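Local coordinates for protein 4-hydroxybutyrate CoA-transferase (PDB 3D3U) that probably transfers coenzyme A between acyl-CoA thioesters and small carboxylates such as acetate or 4-hydroxybutyrate, at residues Thr55-Leu60 with Cys139-Ala144; Val28-Gly31 with Ala36-Arg39; Ser13-Val18 with Tyr45-Lys50; Val122-Pro127 with Cys133-Ser138; Gly244-Ile249 with Tyr278-Asn283. All coordinates share one frame; numbering follows the deposited sequence.

Contact 1: residues Thr55-Leu60 with Cys139-Ala144; sequences TVFHML and CDYTKA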
# COMPACT_ATOMS: atom_id res chain seq x y z
N THR A 55 15.25 2.62 -19.27
CA THR A 55 13.85 2.56 -18.92
C THR A 55 13.73 2.47 -17.44
O THR A 55 14.39 1.61 -16.85
CB THR A 55 13.27 1.25 -19.44
OG1 THR A 55 13.41 1.24 -20.83
CG2 THR A 55 11.79 1.24 -19.31
N VAL A 56 12.87 3.28 -16.81
CA VAL A 56 12.63 2.97 -15.38
C VAL A 56 11.23 2.53 -15.05
O VAL A 56 10.26 3.04 -15.60
CB VAL A 56 13.30 3.95 -14.35
CG1 VAL A 56 13.23 5.30 -14.86
CG2 VAL A 56 12.61 3.88 -13.00
N PHE A 57 11.14 1.51 -14.20
CA PHE A 57 9.83 1.15 -13.71
C PHE A 57 9.68 1.47 -12.23
O PHE A 57 10.62 1.30 -11.41
CB PHE A 57 9.37 -0.31 -14.04
CG PHE A 57 8.13 -0.70 -13.28
CD1 PHE A 57 8.23 -1.35 -12.04
CD2 PHE A 57 6.86 -0.28 -13.74
CE1 PHE A 57 7.06 -1.65 -11.25
CE2 PHE A 57 5.70 -0.56 -12.97
CZ PHE A 57 5.80 -1.26 -11.70
N HIS A 58 8.51 1.99 -11.92
CA HIS A 58 8.09 2.21 -10.50
C HIS A 58 6.60 2.62 -10.38
O HIS A 58 5.83 2.55 -11.38
CB HIS A 58 9.04 3.18 -9.74
CG HIS A 58 8.90 4.61 -10.14
ND1 HIS A 58 9.87 5.28 -10.86
CD2 HIS A 58 7.89 5.50 -9.95
CE1 HIS A 58 9.48 6.54 -11.07
NE2 HIS A 58 8.28 6.69 -10.53
N MET A 59 6.20 3.01 -9.17
CA MET A 59 4.79 3.21 -8.79
C MET A 59 4.77 4.45 -7.96
O MET A 59 5.00 5.46 -8.51
CB MET A 59 4.23 2.00 -8.06
CG MET A 59 3.93 0.88 -9.03
SD MET A 59 3.52 -0.66 -8.19
CE MET A 59 2.04 -0.94 -9.23
N LEU A 60 4.55 4.42 -6.64
CA LEU A 60 4.64 5.63 -5.81
C LEU A 60 6.03 6.06 -5.64
O LEU A 60 6.83 5.33 -5.12
CB LEU A 60 4.12 5.38 -4.39
CG LEU A 60 2.62 5.26 -4.27
CD1 LEU A 60 2.11 6.58 -4.08
CD2 LEU A 60 2.14 4.76 -5.58
N CYS A 139 8.52 -3.23 1.60
CA CYS A 139 8.94 -4.55 1.22
C CYS A 139 8.37 -4.75 -0.19
O CYS A 139 9.10 -4.96 -1.18
CB CYS A 139 8.34 -5.49 2.19
SG CYS A 139 9.17 -7.03 2.04
N ASP A 140 7.02 -4.59 -0.23
CA ASP A 140 6.15 -4.71 -1.38
C ASP A 140 6.72 -5.35 -2.60
O ASP A 140 6.82 -6.59 -2.62
CB ASP A 140 5.54 -3.38 -1.69
CG ASP A 140 6.54 -2.33 -1.70
OD1 ASP A 140 7.36 -2.29 -2.68
OD2 ASP A 140 6.62 -1.52 -0.75
N TYR A 141 7.10 -4.57 -3.61
CA TYR A 141 7.61 -5.21 -4.88
C TYR A 141 9.09 -5.01 -4.94
O TYR A 141 9.79 -5.56 -5.83
CB TYR A 141 7.02 -4.64 -6.15
CG TYR A 141 7.38 -3.19 -6.37
CD1 TYR A 141 8.55 -2.81 -6.96
CD2 TYR A 141 6.49 -2.19 -6.08
CE1 TYR A 141 8.82 -1.48 -7.20
CE2 TYR A 141 6.79 -0.85 -6.35
CZ TYR A 141 7.93 -0.53 -6.89
OH TYR A 141 8.18 0.78 -7.14
N THR A 142 9.50 -4.15 -4.03
CA THR A 142 10.84 -3.77 -3.98
C THR A 142 11.76 -4.91 -3.51
O THR A 142 12.89 -4.98 -3.93
CB THR A 142 11.06 -2.40 -3.25
OG1 THR A 142 12.17 -2.56 -2.38
CG2 THR A 142 9.95 -2.00 -2.25
N LYS A 143 11.36 -5.84 -2.68
CA LYS A 143 12.34 -6.83 -2.34
C LYS A 143 12.41 -7.90 -3.43
O LYS A 143 13.53 -8.47 -3.70
CB LYS A 143 11.97 -7.46 -1.05
CG LYS A 143 12.57 -8.77 -0.74
CD LYS A 143 12.43 -9.02 0.70
CE LYS A 143 13.51 -9.93 1.21
NZ LYS A 143 13.21 -11.34 0.92
N ALA A 144 11.27 -8.21 -4.04
CA ALA A 144 11.30 -9.14 -5.13
C ALA A 144 12.19 -8.64 -6.25
O ALA A 144 12.90 -9.38 -6.94
CB ALA A 144 9.98 -9.31 -5.62
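The ring of Tyr-141 has Phe-57 CE1 over one face, while the sulfur of Met-59 reaches it obliquely. The two rings meet CE1 to CE1, with Phe-57 CE1 4.4 Å from Tyr-141 CE1. Their planes are 57° apart and their centroids 6.0 Å apart, so this is an oblique aromatic pair. Met-59 SD lies 4.6 Å from the centroid of the Tyr-141 ring, a Met-aromatic contact. It is nearest to CE2, at 3.8 Å from Met-59 SD to Tyr-141 CE2. The Met-59 chain bends at chi3 (132°) and runs past the tyrosine in the opposite sense. The parallel sheet flanked by helices is consistent with a Rossmann-like fold. Here the end of strand 54-57, in that sheet of the N-terminal half, meets Tyr-141 near the start of helix 142-148. Tyr-141 carries CG between its backbone N and carbonyl carbon (chi1 64°), and its ring reaches across to the 57-59 segment. Its hydroxyl ends beside the backbone of the loop after the strand. Tyr-141 OH is 3.6 Å from His-58 CB, in van der Waals contact. The hydrogen bond of this hydroxyl goes elsewhere, to the backbone O of Phe-30 on the neighbouring strand. Phe-110 touches both Phe-57 and Tyr-141, and the ring of His-32 also meets Tyr-141.

Contact 2: residues Val28-Gly31 with Ala36-Arg39; sequences VVFG and APVR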
# COMPACT_ATOMS: atom_id res chain seq x y z
N VAL A 28 15.60 -0.37 -15.29
CA VAL A 28 15.90 -0.28 -13.89
C VAL A 28 14.61 -0.24 -13.21
O VAL A 28 13.65 0.18 -13.85
CB VAL A 28 16.77 0.99 -13.62
CG1 VAL A 28 17.31 1.55 -14.91
CG2 VAL A 28 16.09 2.03 -12.86
N VAL A 29 14.56 -0.63 -11.94
CA VAL A 29 13.31 -0.56 -11.14
C VAL A 29 13.65 0.20 -9.86
O VAL A 29 14.68 -0.07 -9.24
CB VAL A 29 12.75 -2.06 -10.79
CG1 VAL A 29 11.70 -2.04 -9.68
CG2 VAL A 29 12.16 -2.82 -12.00
N PHE A 30 12.82 1.14 -9.42
CA PHE A 30 13.14 1.85 -8.13
C PHE A 30 12.26 1.36 -7.05
O PHE A 30 11.10 1.10 -7.30
CB PHE A 30 12.84 3.31 -8.20
CG PHE A 30 13.79 4.12 -9.08
CD1 PHE A 30 13.52 5.51 -9.32
CD2 PHE A 30 14.95 3.55 -9.63
CE1 PHE A 30 14.32 6.29 -10.08
CE2 PHE A 30 15.80 4.34 -10.37
CZ PHE A 30 15.48 5.72 -10.62
N GLY A 31 12.76 1.23 -5.83
CA GLY A 31 11.93 0.69 -4.67
C GLY A 31 10.90 1.77 -4.43
O GLY A 31 11.08 2.92 -4.96
N ALA A 36 11.74 5.41 -1.86
CA ALA A 36 12.10 5.79 -3.23
C ALA A 36 13.51 6.45 -3.22
O ALA A 36 13.78 7.26 -2.33
CB ALA A 36 11.06 6.77 -3.73
N PRO A 37 14.40 6.08 -4.13
CA PRO A 37 15.77 6.45 -4.01
C PRO A 37 16.05 7.68 -4.86
O PRO A 37 16.61 7.68 -5.96
CB PRO A 37 16.50 5.19 -4.51
CG PRO A 37 15.50 4.43 -5.23
CD PRO A 37 14.21 5.20 -5.30
N VAL A 38 15.66 8.77 -4.24
CA VAL A 38 15.69 10.05 -4.84
C VAL A 38 17.13 10.49 -5.06
O VAL A 38 17.39 11.18 -6.06
CB VAL A 38 14.81 10.99 -4.01
CG1 VAL A 38 14.97 10.66 -2.55
CG2 VAL A 38 15.16 12.45 -4.28
N ARG A 39 18.09 10.11 -4.20
CA ARG A 39 19.54 10.50 -4.46
C ARG A 39 20.07 10.02 -5.77
O ARG A 39 20.75 10.73 -6.51
CB ARG A 39 20.45 9.96 -3.40
CG ARG A 39 20.74 11.04 -2.40
CD ARG A 39 19.60 11.39 -1.53
NE ARG A 39 18.77 10.24 -1.13
CZ ARG A 39 17.70 10.43 -0.37
NH1 ARG A 39 16.90 9.43 -0.02
NH2 ARG A 39 17.41 11.68 0.03
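Gly-31 and Ala-36 bring the two backbones nearest, with Gly-31 CA 5.3 Å from Ala-36 CA. The carbonyl of Gly-31 faces the CA-H of Ala-36. Gly-31 O to Ala-36 CA is 3.5 Å with an angle of 153° at the hydrogen, a CA-H...O contact. Pro-37 follows as the centre of an inverse gamma turn and stands at the N-cap position of helix 38-46. The turn has only a weak bond, from Val-38 N to Ala-36 O.

The side-chain contact is made by Phe-30 and Pro-37. Phe-30 places CG beside its backbone N, anti to the carbonyl carbon (chi1 -71°). Its CB meets the proline ring, with Phe-30 CB 3.7 Å from Pro-37 CD. Pro-37 CD comes to the root of the aromatic ring obliquely, 4.0 Å from Phe-30 CG. The same methylene lies near the glycine carbonyl, at 3.9 Å from Pro-37 CD to Gly-31 O. Val-121 of the adjoining strand 119-125 touches both Phe-30 and Pro-37. Phe-40 and Met-44 of the helix also pack on Phe-30.

This is the strand-to-helix connection of a beta-alpha-beta unit formed by strand 27-30, helix 38-46 and strand 54-57. All four touching residues are buried. No conventional hydrogen bond crosses between the segments. Between the two segments the contact is therefore mainly apolar, with a CA-H...O contact beside it, and the CD of proline meets both the phenylalanine and the glycine carbonyl.

Contact 3: residues Ser13-Val18 with Tyr45-Lys50; sequences SADEAV and YRQREK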
# COMPACT_ATOMS: atom_id res chain seq x y z
N SER A 13 29.76 6.98 -4.82
CA SER A 13 28.86 8.11 -4.81
C SER A 13 27.71 7.64 -5.61
O SER A 13 27.81 6.73 -6.41
CB SER A 13 29.47 9.32 -5.57
OG SER A 13 29.59 9.07 -6.97
N ALA A 14 26.62 8.34 -5.46
CA ALA A 14 25.51 8.08 -6.28
C ALA A 14 25.99 8.12 -7.75
O ALA A 14 25.69 7.18 -8.53
CB ALA A 14 24.46 9.09 -6.02
N ASP A 15 26.76 9.15 -8.09
CA ASP A 15 27.07 9.44 -9.51
C ASP A 15 27.92 8.34 -10.09
O ASP A 15 27.70 7.87 -11.23
CB ASP A 15 27.83 10.75 -9.69
CG ASP A 15 26.97 12.05 -9.34
OD1 ASP A 15 26.38 12.65 -10.30
OD2 ASP A 15 26.85 12.57 -8.17
N GLU A 16 28.88 7.85 -9.30
CA GLU A 16 29.73 6.79 -9.77
C GLU A 16 28.89 5.54 -9.97
O GLU A 16 29.07 4.79 -10.97
CB GLU A 16 30.85 6.52 -8.82
CG GLU A 16 31.70 7.69 -8.40
CD GLU A 16 32.50 7.32 -7.15
OE1 GLU A 16 31.87 6.95 -6.10
OE2 GLU A 16 33.76 7.36 -7.20
N ALA A 17 27.95 5.33 -9.05
CA ALA A 17 26.98 4.21 -9.26
C ALA A 17 25.99 4.32 -10.48
O ALA A 17 25.88 3.40 -11.26
CB ALA A 17 26.27 3.88 -8.02
N VAL A 18 25.34 5.46 -10.66
CA VAL A 18 24.67 5.72 -11.94
C VAL A 18 25.59 5.43 -13.13
O VAL A 18 25.27 4.64 -14.04
CB VAL A 18 24.27 7.22 -12.10
CG1 VAL A 18 23.88 7.52 -13.48
CG2 VAL A 18 23.16 7.56 -11.24
N TYR A 45 19.74 12.69 -12.99
CA TYR A 45 19.68 14.05 -13.52
C TYR A 45 21.07 14.66 -13.87
O TYR A 45 21.36 14.97 -15.04
CB TYR A 45 19.00 15.01 -12.57
CG TYR A 45 18.71 16.30 -13.23
CD1 TYR A 45 17.54 16.45 -13.99
CD2 TYR A 45 19.60 17.36 -13.17
CE1 TYR A 45 17.22 17.65 -14.62
CE2 TYR A 45 19.31 18.55 -13.83
CZ TYR A 45 18.11 18.70 -14.58
OH TYR A 45 17.78 19.89 -15.25
N ARG A 46 21.91 14.85 -12.87
CA ARG A 46 23.24 15.36 -13.17
C ARG A 46 23.96 14.60 -14.27
O ARG A 46 24.63 15.23 -15.05
CB ARG A 46 24.10 15.30 -11.94
CG ARG A 46 23.56 16.05 -10.80
CD ARG A 46 24.60 16.24 -9.77
NE ARG A 46 24.77 14.97 -9.17
CZ ARG A 46 24.05 14.56 -8.15
NH1 ARG A 46 23.10 15.39 -7.60
NH2 ARG A 46 24.28 13.29 -7.69
N GLN A 47 23.87 13.27 -14.32
CA GLN A 47 24.63 12.48 -15.27
C GLN A 47 23.88 12.27 -16.55
O GLN A 47 24.30 11.41 -17.30
CB GLN A 47 25.07 11.13 -14.69
CG GLN A 47 25.99 11.24 -13.44
CD GLN A 47 27.30 12.00 -13.68
OE1 GLN A 47 28.04 11.64 -14.62
NE2 GLN A 47 27.59 13.07 -12.86
N ARG A 48 22.80 13.02 -16.82
CA ARG A 48 21.93 12.73 -18.02
C ARG A 48 22.59 12.62 -19.40
O ARG A 48 22.15 11.87 -20.30
CB ARG A 48 20.82 13.71 -18.14
CG ARG A 48 21.22 15.05 -18.40
CD ARG A 48 20.08 15.98 -17.98
NE ARG A 48 20.14 17.38 -18.44
CZ ARG A 48 20.39 18.42 -17.67
NH1 ARG A 48 20.36 19.65 -18.14
NH2 ARG A 48 20.62 18.22 -16.40
N GLU A 49 23.69 13.33 -19.53
CA GLU A 49 24.28 13.64 -20.82
C GLU A 49 25.02 12.36 -21.15
O GLU A 49 25.33 12.14 -22.30
CB GLU A 49 25.18 14.88 -20.62
CG GLU A 49 24.71 15.81 -19.39
CD GLU A 49 24.21 17.27 -19.80
OE1 GLU A 49 24.58 17.71 -20.96
OE2 GLU A 49 23.51 18.01 -19.00
N LYS A 50 25.24 11.50 -20.15
CA LYS A 50 25.82 10.20 -20.43
C LYS A 50 24.84 9.05 -20.53
O LYS A 50 25.21 8.03 -21.12
CB LYS A 50 26.78 9.76 -19.37
CG LYS A 50 27.67 10.75 -18.96
CD LYS A 50 28.66 10.17 -17.92
CE LYS A 50 29.64 11.23 -17.39
NZ LYS A 50 30.05 12.13 -18.53
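Asp-15 reaches across to Arg-46 and Gln-47, and its carboxylate accepts all the hydrogen bonds that cross between the segments. A chi1 of -68° turns it toward them. CB passes the amide of Gln-47, with Asp-15 CB 3.9 Å from Gln-47 NE2. CG lies at the edge of the Arg-46 guanidinium, in its plane. OD1 takes two hydrogen bonds. Arg-46 NE donates to the syn lone pair of Asp-15 OD1 at 3.0 Å and fairly straight (161°). Gln-47 NE2 donates to Asp-15 OD1 at 2.9 Å from the anti side, tilted out of the carboxylate plane. OD2 pairs with the second nitrogen: Arg-46 NH2 to Asp-15 OD2 is 2.7 Å, with the donor above the carboxylate plane. The two flat groups are 49° apart rather than coplanar. The amide of Gln-47 stands nearly perpendicular to the carboxylate.

Beside the polar group, Val-18 CG1 packs on Gln-47 CB at 4.0 Å. Ala-43 of helix 38-46 touches both Asp-15 and Val-18. Helix 14-21 also lies against strand 176-180. It starts with a capping box, in which Ser-13 OG accepts from Glu-16 N. The contact joins the start of helix 14-21 to the C-terminal end of helix 38-46 and the residue after it. Its core is a side-on carboxylate-guanidinium salt bridge, one nitrogen to each oxygen, linking two helix ends of the N-terminal domain.

Contact 4: residues Val122-Pro127 with Cys133-Ser138; sequences VQVSTP and CSFGVS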
# COMPACT_ATOMS: atom_id res chain seq x y z
N VAL A 122 17.25 0.51 -4.69
CA VAL A 122 16.46 0.54 -3.49
C VAL A 122 17.08 1.38 -2.41
O VAL A 122 18.29 1.68 -2.40
CB VAL A 122 16.30 -0.87 -2.86
CG1 VAL A 122 15.72 -1.87 -3.84
CG2 VAL A 122 17.60 -1.39 -2.32
N GLN A 123 16.27 1.71 -1.42
CA GLN A 123 16.82 2.49 -0.32
C GLN A 123 16.82 1.68 0.97
O GLN A 123 15.84 1.70 1.57
CB GLN A 123 15.99 3.78 -0.16
CG GLN A 123 16.38 4.60 1.00
CD GLN A 123 15.73 5.97 1.00
OE1 GLN A 123 14.62 6.15 0.52
NE2 GLN A 123 16.41 6.93 1.57
N VAL A 124 17.84 1.00 1.42
CA VAL A 124 17.70 0.33 2.74
C VAL A 124 18.25 1.09 3.89
O VAL A 124 18.74 2.22 3.72
CB VAL A 124 18.45 -0.94 2.74
CG1 VAL A 124 17.80 -1.86 1.72
CG2 VAL A 124 19.95 -0.65 2.30
N SER A 125 18.28 0.40 5.03
CA SER A 125 18.76 0.94 6.31
C SER A 125 20.19 0.47 6.66
O SER A 125 20.77 -0.42 6.00
CB SER A 125 17.93 0.36 7.40
OG SER A 125 18.63 -0.79 7.91
N THR A 126 20.75 1.02 7.76
CA THR A 126 22.08 0.55 8.16
C THR A 126 22.02 -0.92 8.61
O THR A 126 21.13 -1.29 9.39
CB THR A 126 22.68 1.41 9.23
OG1 THR A 126 21.67 1.85 10.16
CG2 THR A 126 23.18 2.70 8.63
N PRO A 127 22.98 -1.73 8.13
CA PRO A 127 23.06 -3.17 8.46
C PRO A 127 23.43 -3.35 9.88
O PRO A 127 23.86 -2.42 10.54
CB PRO A 127 24.26 -3.68 7.66
CG PRO A 127 25.12 -2.48 7.41
CD PRO A 127 24.12 -1.28 7.32
N CYS A 133 21.05 -5.70 6.13
CA CYS A 133 20.19 -4.53 6.10
C CYS A 133 18.72 -4.86 5.87
O CYS A 133 18.35 -5.98 5.37
CB CYS A 133 20.55 -3.66 4.92
SG CYS A 133 22.25 -3.07 4.85
N SER A 134 17.91 -3.84 6.12
CA SER A 134 16.44 -3.98 6.11
C SER A 134 15.92 -3.11 5.07
O SER A 134 16.42 -1.98 4.92
CB SER A 134 15.76 -3.45 7.43
OG SER A 134 14.33 -3.29 7.26
N PHE A 135 14.83 -3.57 4.46
CA PHE A 135 14.16 -2.75 3.49
C PHE A 135 13.45 -1.59 4.15
O PHE A 135 12.98 -0.71 3.45
CB PHE A 135 13.26 -3.59 2.59
CG PHE A 135 14.05 -4.33 1.56
CD1 PHE A 135 14.26 -5.70 1.66
CD2 PHE A 135 14.66 -3.66 0.52
CE1 PHE A 135 15.08 -6.35 0.74
CE2 PHE A 135 15.43 -4.31 -0.40
CZ PHE A 135 15.65 -5.65 -0.28
N GLY A 136 13.37 -1.59 5.48
CA GLY A 136 12.68 -0.53 6.23
C GLY A 136 11.19 -0.47 5.96
O GLY A 136 10.42 -1.45 6.18
N VAL A 137 10.77 0.69 5.45
CA VAL A 137 9.34 1.03 5.22
C VAL A 137 8.69 0.53 3.87
O VAL A 137 7.56 0.87 3.51
CB VAL A 137 9.06 2.54 5.49
CG1 VAL A 137 9.83 3.02 6.75
CG2 VAL A 137 9.45 3.37 4.31
N SER A 138 9.43 -0.31 3.16
CA SER A 138 8.97 -0.83 1.84
C SER A 138 9.42 -2.28 1.50
O SER A 138 10.59 -2.53 1.22
CB SER A 138 9.48 0.09 0.75
OG SER A 138 8.39 0.79 0.28
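Val-124 and Ser-125 meet Cys-133, Ser-134 and Phe-135 where the chain leaves strand 119-125 of the parallel, Rossmann-like sheet and turns back through strand 132-134. One backbone hydrogen bond joins the two runs, from Ser-125 N to Ser-134 O at 3.0 Å.

The more deeply buried part is the valine and phenylalanine side. Val-124 uses both methyls: CG1 is 3.8 Å from Phe-135 CD2, and CG2 is 4.0 Å from Cys-133 CB. The CB of Phe-135 starts away from the strand, but with chi1 at -77° its ring swings back to the 122-124 segment. Val-122 then comes to the ring edge, near its plane, with CG2 4.1 Å from Phe-135 CE2. Ile-169 of strand 168-170 and Thr-142 of helix 142-148 also touch Phe-135.

The Thr-126 and Pro-127 end is more open to solvent. Both residues are partly exposed, and the CB of Thr-126 points away from the returning chain. Pro-127 nevertheless packs closely on the thiol, with CB 3.5 Å from Cys-133 SG. Ser-125 OG turns along its own chain and donates to Thr-126 O at 2.9 Å, from above the carbonyl plane.

Beyond the strand the backbone makes a type II' turn from Phe-135 to Ser-138, with Gly-136 at positive phi. Its entry is an ST turn: Ser-134 OG accepts from Gly-136 N and also bonds to Ile-163 O.

Contact 5: residues Gly244-Ile249 with Tyr278-Asn283; sequences GVMRMI and YDFVNN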
# COMPACT_ATOMS: atom_id res chain seq x y z
N GLY A 244 -2.18 6.33 11.95
CA GLY A 244 -3.42 5.96 12.67
C GLY A 244 -3.21 4.69 13.45
O GLY A 244 -3.57 4.56 14.66
N VAL A 245 -2.54 3.77 12.77
CA VAL A 245 -2.19 2.48 13.36
C VAL A 245 -1.34 2.58 14.62
O VAL A 245 -1.52 1.75 15.54
CB VAL A 245 -1.50 1.57 12.32
CG1 VAL A 245 -1.11 0.18 12.91
CG2 VAL A 245 -2.50 1.36 11.21
N MET A 246 -0.40 3.55 14.63
CA MET A 246 0.51 3.79 15.74
C MET A 246 -0.26 4.14 16.98
O MET A 246 -0.05 3.62 18.08
CB MET A 246 1.53 4.89 15.39
CG MET A 246 2.54 5.29 16.53
SD MET A 246 3.69 6.46 15.86
CE MET A 246 2.60 7.85 15.46
N ARG A 247 -1.19 5.00 16.70
CA ARG A 247 -2.04 5.61 17.64
C ARG A 247 -2.85 4.49 18.41
O ARG A 247 -3.05 4.51 19.64
CB ARG A 247 -2.97 6.56 16.83
CG ARG A 247 -3.25 7.88 17.50
CD ARG A 247 -4.76 8.22 17.73
NE ARG A 247 -5.70 7.64 16.75
CZ ARG A 247 -5.85 8.12 15.55
NH1 ARG A 247 -5.13 9.18 15.20
NH2 ARG A 247 -6.69 7.56 14.70
N MET A 248 -3.36 3.53 17.66
CA MET A 248 -4.18 2.60 18.29
C MET A 248 -3.33 1.52 18.91
O MET A 248 -3.73 0.90 19.89
CB MET A 248 -5.02 1.98 17.23
CG MET A 248 -5.83 2.94 16.56
SD MET A 248 -7.30 3.34 17.52
CE MET A 248 -7.45 5.07 16.80
N ILE A 249 -2.17 1.25 18.32
CA ILE A 249 -1.29 0.30 18.94
C ILE A 249 -0.99 0.92 20.26
O ILE A 249 -1.21 0.29 21.27
CB ILE A 249 -0.05 0.07 18.14
CG1 ILE A 249 -0.42 -0.63 16.84
CG2 ILE A 249 0.97 -0.74 19.05
CD1 ILE A 249 0.69 -0.77 15.84
N TYR A 278 7.96 7.02 11.66
CA TYR A 278 9.27 6.41 11.35
C TYR A 278 10.00 6.11 12.60
O TYR A 278 10.37 4.93 12.81
CB TYR A 278 10.11 7.21 10.36
CG TYR A 278 9.32 7.51 9.10
CD1 TYR A 278 8.43 6.57 8.58
CD2 TYR A 278 9.40 8.74 8.45
CE1 TYR A 278 7.64 6.83 7.47
CE2 TYR A 278 8.61 9.01 7.31
CZ TYR A 278 7.72 8.04 6.83
OH TYR A 278 6.92 8.26 5.71
N ASP A 279 10.15 7.09 13.49
CA ASP A 279 10.73 6.71 14.78
C ASP A 279 10.05 5.64 15.60
O ASP A 279 10.73 5.00 16.35
CB ASP A 279 11.04 7.86 15.76
CG ASP A 279 11.59 9.06 15.10
OD1 ASP A 279 12.10 8.91 13.98
OD2 ASP A 279 11.52 10.20 15.60
N PHE A 280 8.74 5.49 15.52
CA PHE A 280 8.04 4.40 16.26
C PHE A 280 8.34 3.03 15.62
O PHE A 280 8.61 2.02 16.33
CB PHE A 280 6.54 4.65 16.23
CG PHE A 280 5.67 3.54 16.83
CD1 PHE A 280 5.52 3.40 18.23
CD2 PHE A 280 4.87 2.72 15.98
CE1 PHE A 280 4.66 2.38 18.80
CE2 PHE A 280 4.01 1.72 16.58
CZ PHE A 280 3.92 1.58 18.01
N VAL A 281 8.28 2.96 14.30
CA VAL A 281 8.49 1.62 13.71
C VAL A 281 9.94 1.15 13.71
O VAL A 281 10.26 -0.07 13.58
CB VAL A 281 7.83 1.50 12.34
CG1 VAL A 281 6.34 2.01 12.49
CG2 VAL A 281 8.69 2.23 11.22
N ASN A 282 10.84 2.10 13.90
CA ASN A 282 12.21 1.71 13.90
C ASN A 282 12.44 0.70 15.02
O ASN A 282 12.11 0.96 16.16
CB ASN A 282 13.04 2.93 14.02
CG ASN A 282 14.50 2.66 13.79
OD1 ASN A 282 14.90 1.61 13.30
ND2 ASN A 282 15.32 3.63 14.15
N ASN A 283 12.93 -0.48 14.65
CA ASN A 283 13.47 -1.45 15.62
C ASN A 283 12.37 -1.80 16.55
O ASN A 283 12.52 -1.61 17.73
CB ASN A 283 14.58 -0.84 16.46
CG ASN A 283 15.91 -1.12 15.91
OD1 ASN A 283 16.23 -2.28 15.65
ND2 ASN A 283 16.70 -0.08 15.68
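Met-246 and Phe-280 make the main contact here, and the chief interaction is CH-pi. Met-246 CG sits over one face of the phenylalanine ring, 3.6 Å from its centroid and 17° off the normal. It leans toward the rim, with Met-246 CG 3.5 Å from Phe-280 CD2. Both side chains put CG anti to the backbone N (chi1 178° for Met-246), and they slide past each other in opposite directions.

The second kind is Met-aromatic. Met-246 SD lies obliquely to the ring, 4.3 Å from the Phe-280 centroid. It also touches the root of the side chain, at 3.4 Å from Met-246 SD to Phe-280 CB.

The third is plain apolar packing. Ile-249, one helical turn on, brings its CG2 branch to the ring edge, in plane, 3.9 Å from Phe-280 CZ. The ring is thus met on a face by one residue and at its far edge by another.

The two helices, 243-251 and 275-281, connect successive parallel strands of the mixed sheet: 235-237 to 266-268, and 266-268 to 287-289. At the end of helix 275-281, Asn-282 bonds to the backbone of Phe-162 through its side chain.

No hydrogen bond or salt bridge crosses between the segments. The contact is therefore apolar: a methylene over the ring face, with an oblique sulfur and an isoleucine methyl at the edge.

How the contacts relate
From the N terminus, contact 3 opens first at helix 14-21. Contact 2 opens and closes within its loop, joining strand 27-30 to the start of helix 38-46. Contact 3 then closes at the far end of that helix. Contact 1 opens next on strand 54-57 and closes a long loop at 139-144. Contact 4, which closes a short loop from strand 119-125 to strand 132-134, lies wholly within it. Strands 54-57, 27-30 and 119-125 are successive neighbours in one parallel sheet, so contacts 1, 2 and 4 share it. Contact 5 comes later, between two helices of the second half, and touches contact 4 through Tyr-278 and Val-137. No loops cross.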